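PDB 3I4J: aminotransferase, class III from Deinococcus radiodurans, which acts as a pyridoxal-phosphate-dependent transaminase, probably moving an amino group from a donor amine to a carbonyl acceptor. Local coordinates for the interface of chains A and B. Residues are numbered along the deposited sequence; one frame, centred on the assembly and turned at random. Chains: chain A/B, Aminotransferase, class III.

Contact 1 and contact 2 are two patches of one two-fold symmetric interface between identical chains, with the centres of their C-alpha atoms about 23 Å apart. They have no residue in common but are close in sequence: the loop carrying A:Phe290 to A:Ala297 in contact 1 runs towards helix 300-315, whose A:Val301 belongs to contact 2, and A:Gly66 follows helix 48-60, which supplies A:Gly51 and A:Met54. Contact 1 combines a polar anchor at B:Arg7 with aromatic packing, whereas contact 2 is mainly apolar helix packing. Neighbouring stretches of chain thus probably contribute to both patches.

Contact 1: the interface of chains A and B. Residues chain A 66-67, 93, 290-293, 297; chain B 5-7.
B:Arg7 and B:Phe5 reach from the N-terminal segment of one subunit onto strand 91-95 and the 290-297 loop of the other, in a homodimer interface where the N-terminal segment of one chain docks on its partner. In class III aminotransferases, which belong to fold type I of the pyridoxal-phosphate enzymes, such dimers are the usual assembly, and this segment is likely to fasten the two chains.

The guanidinium of B:Arg7 grips one backbone oxygen end-on: NH1 and NH2 both donate hydrogen bonds to A:Gly293 O, at 2.8 and 3.1 Å. That oxygen is within 7° of the guanidinium plane, and both nitrogens approach the same face of its carbonyl plane. CG is anti to the carbonyl carbon (chi1 -69°), which directs the side chain, and it then runs extended from CG to NE. Its aliphatic part runs between A:Gly66 and the indole of A:Trp93: CD of B:Arg7 is 3.5 Å from A:Gly66 O, and on the other side CG meets A:Trp93 CZ3 at 3.7 Å. The indole and guanidinium planes are 69° apart, which argues against a stack.

Two waters add to the hold. Water 1 joins NH2 of B:Arg7 to A:Gly66 N and A:Ala297 O, while water 2 links B:Arg7 N with A:Gly66 O. At the opposite end of the residue, A:Phe290 N donates to B:Arg7 O over 3.0 Å, fixing the backbone as well as the side chain.

The aromatic groups interlock beside this anchor. B:Phe5 O lies in the indole plane at the rim of A:Trp93, 3.3 Å from CE3, while CE2 of A:Phe290 sits over the centre of one indole face. The A:Phe290 ring is itself packed on two sides, by A:Met291 CG over its centre and by B:Phe5 CZ towards the rim of the opposite face. The closest carbons of the two phenylalanines, A:Phe290 CD2 and B:Phe5 CE2, are 3.8 Å apart, and their side chains cross at about a right angle.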
loop_
_atom_site.group_PDB
_atom_site.type_symbol
_atom_site.label_atom_id
_atom_site.label_comp_id
_atom_site.label_asym_id
_atom_site.label_seq_id
_atom_site.Cartn_x
_atom_site.Cartn_y
_atom_site.Cartn_z
ATOM N N GLY A 66 8.100 -9.050 -7.165
ATOM C CA GLY A 66 9.482 -8.610 -7.259
ATOM C C GLY A 66 10.572 -9.550 -6.784
ATOM O O GLY A 66 11.745 -9.366 -7.130
ATOM N N SER A 67 10.213 -10.545 -5.983
ATOM C CA SER A 67 11.211 -11.493 -5.506
ATOM C C SER A 67 11.489 -12.536 -6.582
ATOM O O SER A 67 12.463 -13.284 -6.491
ATOM C CB SER A 67 10.721 -12.201 -4.241
ATOM O OG SER A 67 9.632 -13.068 -4.531
ATOM N N TRP A 93 13.141 2.191 -6.551
ATOM C CA TRP A 93 12.547 1.171 -5.690
ATOM C C TRP A 93 11.057 1.501 -5.618
ATOM O O TRP A 93 10.652 2.448 -4.939
ATOM C CB TRP A 93 13.184 1.246 -4.302
ATOM C CG TRP A 93 12.530 0.384 -3.265
ATOM C CD1 TRP A 93 11.749 0.802 -2.227
ATOM C CD2 TRP A 93 12.623 -1.037 -3.151
ATOM N NE1 TRP A 93 11.353 -0.272 -1.468
ATOM C CE2 TRP A 93 11.876 -1.415 -2.012
ATOM C CE3 TRP A 93 13.266 -2.031 -3.901
ATOM C CZ2 TRP A 93 11.756 -2.748 -1.602
ATOM C CZ3 TRP A 93 13.147 -3.359 -3.495
ATOM C CH2 TRP A 93 12.397 -3.704 -2.353
ATOM N N PHE A 290 17.999 -6.325 0.193
ATOM C CA PHE A 290 17.383 -5.143 0.792
ATOM C C PHE A 290 16.097 -5.432 1.582
ATOM O O PHE A 290 16.141 -5.583 2.805
ATOM C CB PHE A 290 17.120 -4.098 -0.301
ATOM C CG PHE A 290 16.474 -2.832 0.199
ATOM C CD1 PHE A 290 16.920 -2.219 1.367
ATOM C CD2 PHE A 290 15.429 -2.248 -0.509
ATOM C CE1 PHE A 290 16.328 -1.040 1.826
ATOM C CE2 PHE A 290 14.831 -1.068 -0.061
ATOM C CZ PHE A 290 15.281 -0.464 1.110
ATOM N N MET A 291 14.957 -5.496 0.897
ATOM C CA MET A 291 13.681 -5.758 1.574
ATOM C C MET A 291 12.934 -6.933 0.939
ATOM O O MET A 291 13.103 -7.217 -0.249
ATOM C CB MET A 291 12.798 -4.495 1.558
ATOM C CG MET A 291 13.317 -3.340 2.436
ATOM S SD MET A 291 12.285 -1.819 2.434
ATOM C CE MET A 291 11.193 -2.153 3.811
ATOM N N HIS A 292 12.108 -7.612 1.733
ATOM C CA HIS A 292 11.353 -8.766 1.249
ATOM C C HIS A 292 9.839 -8.576 1.270
ATOM O O HIS A 292 9.100 -9.390 0.712
ATOM C CB HIS A 292 11.708 -10.006 2.074
ATOM C CG HIS A 292 13.167 -10.340 2.064
ATOM N ND1 HIS A 292 13.864 -10.594 0.902
ATOM C CD2 HIS A 292 14.061 -10.463 3.074
ATOM C CE1 HIS A 292 15.125 -10.858 1.197
ATOM N NE2 HIS A 292 15.271 -10.786 2.508
ATOM N N GLY A 293 9.374 -7.508 1.908
ATOM C CA GLY A 293 7.942 -7.271 1.971
ATOM C C GLY A 293 7.398 -6.478 0.795
ATOM O O GLY A 293 8.113 -6.214 -0.172
ATOM N N ALA A 297 4.765 -4.301 -4.697
ATOM C CA ALA A 297 5.885 -3.433 -5.063
ATOM C C ALA A 297 6.299 -3.762 -6.499
ATOM O O ALA A 297 6.556 -4.921 -6.828
ATOM C CB ALA A 297 7.056 -3.652 -4.108
ATOM N N PHE B 5 15.889 -0.787 -8.820
ATOM C CA PHE B 5 16.506 -1.137 -7.548
ATOM C C PHE B 5 15.981 -2.542 -7.257
ATOM O O PHE B 5 14.867 -2.706 -6.755
ATOM C CB PHE B 5 16.062 -0.147 -6.462
ATOM C CG PHE B 5 16.870 -0.219 -5.190
ATOM C CD1 PHE B 5 17.358 0.946 -4.605
ATOM C CD2 PHE B 5 17.114 -1.440 -4.560
ATOM C CE1 PHE B 5 18.077 0.904 -3.411
ATOM C CE2 PHE B 5 17.830 -1.494 -3.363
ATOM C CZ PHE B 5 18.312 -0.317 -2.787
ATOM N N TYR B 6 16.764 -3.556 -7.618
ATOM C CA TYR B 6 16.355 -4.939 -7.402
ATOM C C TYR B 6 16.380 -5.293 -5.915
ATOM O O TYR B 6 17.120 -4.690 -5.143
ATOM C CB TYR B 6 17.268 -5.881 -8.194
ATOM C CG TYR B 6 17.226 -5.650 -9.695
ATOM C CD1 TYR B 6 16.073 -5.917 -10.431
ATOM C CD2 TYR B 6 18.345 -5.166 -10.378
ATOM C CE1 TYR B 6 16.032 -5.712 -11.816
ATOM C CE2 TYR B 6 18.315 -4.954 -11.760
ATOM C CZ TYR B 6 17.158 -5.230 -12.472
ATOM O OH TYR B 6 17.131 -5.045 -13.836
ATOM N N ARG B 7 15.564 -6.270 -5.522
ATOM C CA ARG B 7 15.490 -6.697 -4.124
ATOM C C ARG B 7 16.775 -7.350 -3.611
ATOM O O ARG B 7 17.005 -7.412 -2.401
ATOM C CB ARG B 7 14.322 -7.662 -3.924
ATOM C CG ARG B 7 12.943 -7.035 -4.064
ATOM C CD ARG B 7 11.871 -8.083 -3.861
ATOM N NE ARG B 7 10.513 -7.561 -4.006
ATOM C CZ ARG B 7 9.718 -7.228 -2.993
ATOM N NH1 ARG B 7 10.136 -7.353 -1.739
ATOM N NH2 ARG B 7 8.490 -6.789 -3.236
HETATM O O HOH W 1 6.545 -7.317 -5.475
HETATM O O HOH W 2 13.654 -7.199 -7.533
#

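Contact 2: the interface of chains A and B. Residues chain A 51, 54, 267-268, 301; chain B 54-55, 58, 299, 301.
A:Met54 and B:Ala58 meet where helices 48-60 of the two subunits pack in a homodimer interface, and most of this patch is apolar. The methyl CE of A:Met54 presses tip to tip on CB of B:Ala58 at 3.3 Å, tighter than ordinary van der Waals contact. It gets there because the chain is extended through chi2 and then bends at chi3 (-48°). The same methyl touches CG1 of B:Val301 at 3.8 Å, the two side chains lying oblique to each other. The two-fold relation is visible in the reciprocal pair, B:Met54 CE and A:Val301 CG1, 3.9 Å apart.

Small residues bring the backbones close. A:Gly51 CA is 3.6 Å from CB of B:Ala58, and its carbonyl oxygen O is 3.3 Å from CB of B:Ala55. CB of B:Ala58 also lies in the plane of the A:Tyr267 ring, meeting its edge at CD1.

The polar contribution is slight. B:His299 NE2 donates a weak hydrogen bond to A:Tyr267 O over 3.2 Å (149° at the hydrogen), with the acceptor in the imidazole plane. With CG anti to the backbone N (chi1 178°), the ring points NE2 at the A:Tyr267 carbonyl, and B:Val301 N lies 3.9 Å above the ring centre, backing the face of the ring at the start of helix 300-315. An alanine in place of B:His299 would probably leave A:Tyr267 O without this donor and open a gap against the tyrosine backbone.

By joining helices 48-60 and 300-315 near the two-fold axis, the patch is likely to set how the subunits of the transaminase dimer sit against each other.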
loop_
_atom_site.group_PDB
_atom_site.type_symbol
_atom_site.label_atom_id
_atom_site.label_comp_id
_atom_site.label_asym_id
_atom_site.label_seq_id
_atom_site.Cartn_x
_atom_site.Cartn_y
_atom_site.Cartn_z
ATOM N N GLY A 51 -6.029 5.501 -18.633
ATOM C CA GLY A 51 -6.851 4.308 -18.522
ATOM C C GLY A 51 -6.477 3.283 -19.575
ATOM O O GLY A 51 -6.336 2.093 -19.282
ATOM N N MET A 54 -3.209 1.543 -18.776
ATOM C CA MET A 54 -3.371 0.572 -17.692
ATOM C C MET A 54 -4.044 -0.688 -18.245
ATOM O O MET A 54 -3.650 -1.812 -17.926
ATOM C CB MET A 54 -4.217 1.165 -16.552
ATOM C CG MET A 54 -3.575 2.370 -15.826
ATOM S SD MET A 54 -4.564 3.098 -14.444
ATOM C CE MET A 54 -6.128 3.260 -15.181
ATOM N N TYR A 267 -4.115 7.717 -10.438
ATOM C CA TYR A 267 -4.583 6.657 -11.325
ATOM C C TYR A 267 -4.254 5.255 -10.828
ATOM O O TYR A 267 -4.889 4.292 -11.243
ATOM C CB TYR A 267 -4.044 6.889 -12.739
ATOM C CG TYR A 267 -4.784 8.024 -13.401
ATOM C CD1 TYR A 267 -6.008 7.806 -14.039
ATOM C CD2 TYR A 267 -4.340 9.337 -13.262
ATOM C CE1 TYR A 267 -6.777 8.874 -14.512
ATOM C CE2 TYR A 267 -5.102 10.410 -13.727
ATOM C CZ TYR A 267 -6.318 10.170 -14.344
ATOM O OH TYR A 267 -7.097 11.236 -14.752
ATOM N N ALA A 268 -3.273 5.156 -9.930
ATOM C CA ALA A 268 -2.870 3.877 -9.343
ATOM C C ALA A 268 -2.074 4.128 -8.065
ATOM O O ALA A 268 -1.437 5.170 -7.927
ATOM C CB ALA A 268 -2.013 3.083 -10.331
ATOM N N VAL A 301 0.782 -3.034 -13.616
ATOM C CA VAL A 301 -0.303 -2.133 -14.003
ATOM C C VAL A 301 -0.155 -0.740 -13.404
ATOM O O VAL A 301 -0.385 0.263 -14.084
ATOM C CB VAL A 301 -1.691 -2.699 -13.612
ATOM C CG1 VAL A 301 -2.791 -1.788 -14.143
ATOM C CG2 VAL A 301 -1.861 -4.105 -14.172
ATOM N N MET B 54 -10.883 -1.251 -15.653
ATOM C CA MET B 54 -10.016 -0.282 -14.995
ATOM C C MET B 54 -9.922 0.965 -15.871
ATOM O O MET B 54 -9.957 2.086 -15.373
ATOM C CB MET B 54 -8.623 -0.881 -14.760
ATOM C CG MET B 54 -8.608 -2.073 -13.790
ATOM S SD MET B 54 -6.939 -2.762 -13.468
ATOM C CE MET B 54 -6.353 -2.995 -15.094
ATOM N N ALA B 55 -9.816 0.758 -17.180
ATOM C CA ALA B 55 -9.734 1.868 -18.127
ATOM C C ALA B 55 -10.998 2.720 -18.061
ATOM O O ALA B 55 -10.939 3.951 -18.054
ATOM C CB ALA B 55 -9.541 1.329 -19.545
ATOM N N ALA B 58 -10.952 4.792 -14.927
ATOM C CA ALA B 58 -9.953 5.858 -15.001
ATOM C C ALA B 58 -10.489 7.045 -15.807
ATOM O O ALA B 58 -10.234 8.209 -15.480
ATOM C CB ALA B 58 -8.674 5.333 -15.634
ATOM N N HIS B 299 -9.501 3.694 -3.389
ATOM C CA HIS B 299 -9.143 4.128 -4.741
ATOM C C HIS B 299 -10.106 3.564 -5.795
ATOM O O HIS B 299 -10.183 2.351 -5.981
ATOM C CB HIS B 299 -7.703 3.679 -5.027
ATOM C CG HIS B 299 -7.219 4.005 -6.403
ATOM N ND1 HIS B 299 -7.296 5.272 -6.943
ATOM C CD2 HIS B 299 -6.621 3.233 -7.340
ATOM C CE1 HIS B 299 -6.766 5.264 -8.154
ATOM N NE2 HIS B 299 -6.347 4.040 -8.417
ATOM N N VAL B 301 -10.158 3.270 -9.192
ATOM C CA VAL B 301 -9.686 2.361 -10.226
ATOM C C VAL B 301 -9.355 0.995 -9.648
ATOM O O VAL B 301 -9.642 -0.032 -10.263
ATOM C CB VAL B 301 -8.445 2.914 -10.956
ATOM C CG1 VAL B 301 -8.097 2.011 -12.127
ATOM C CG2 VAL B 301 -8.720 4.324 -11.454
#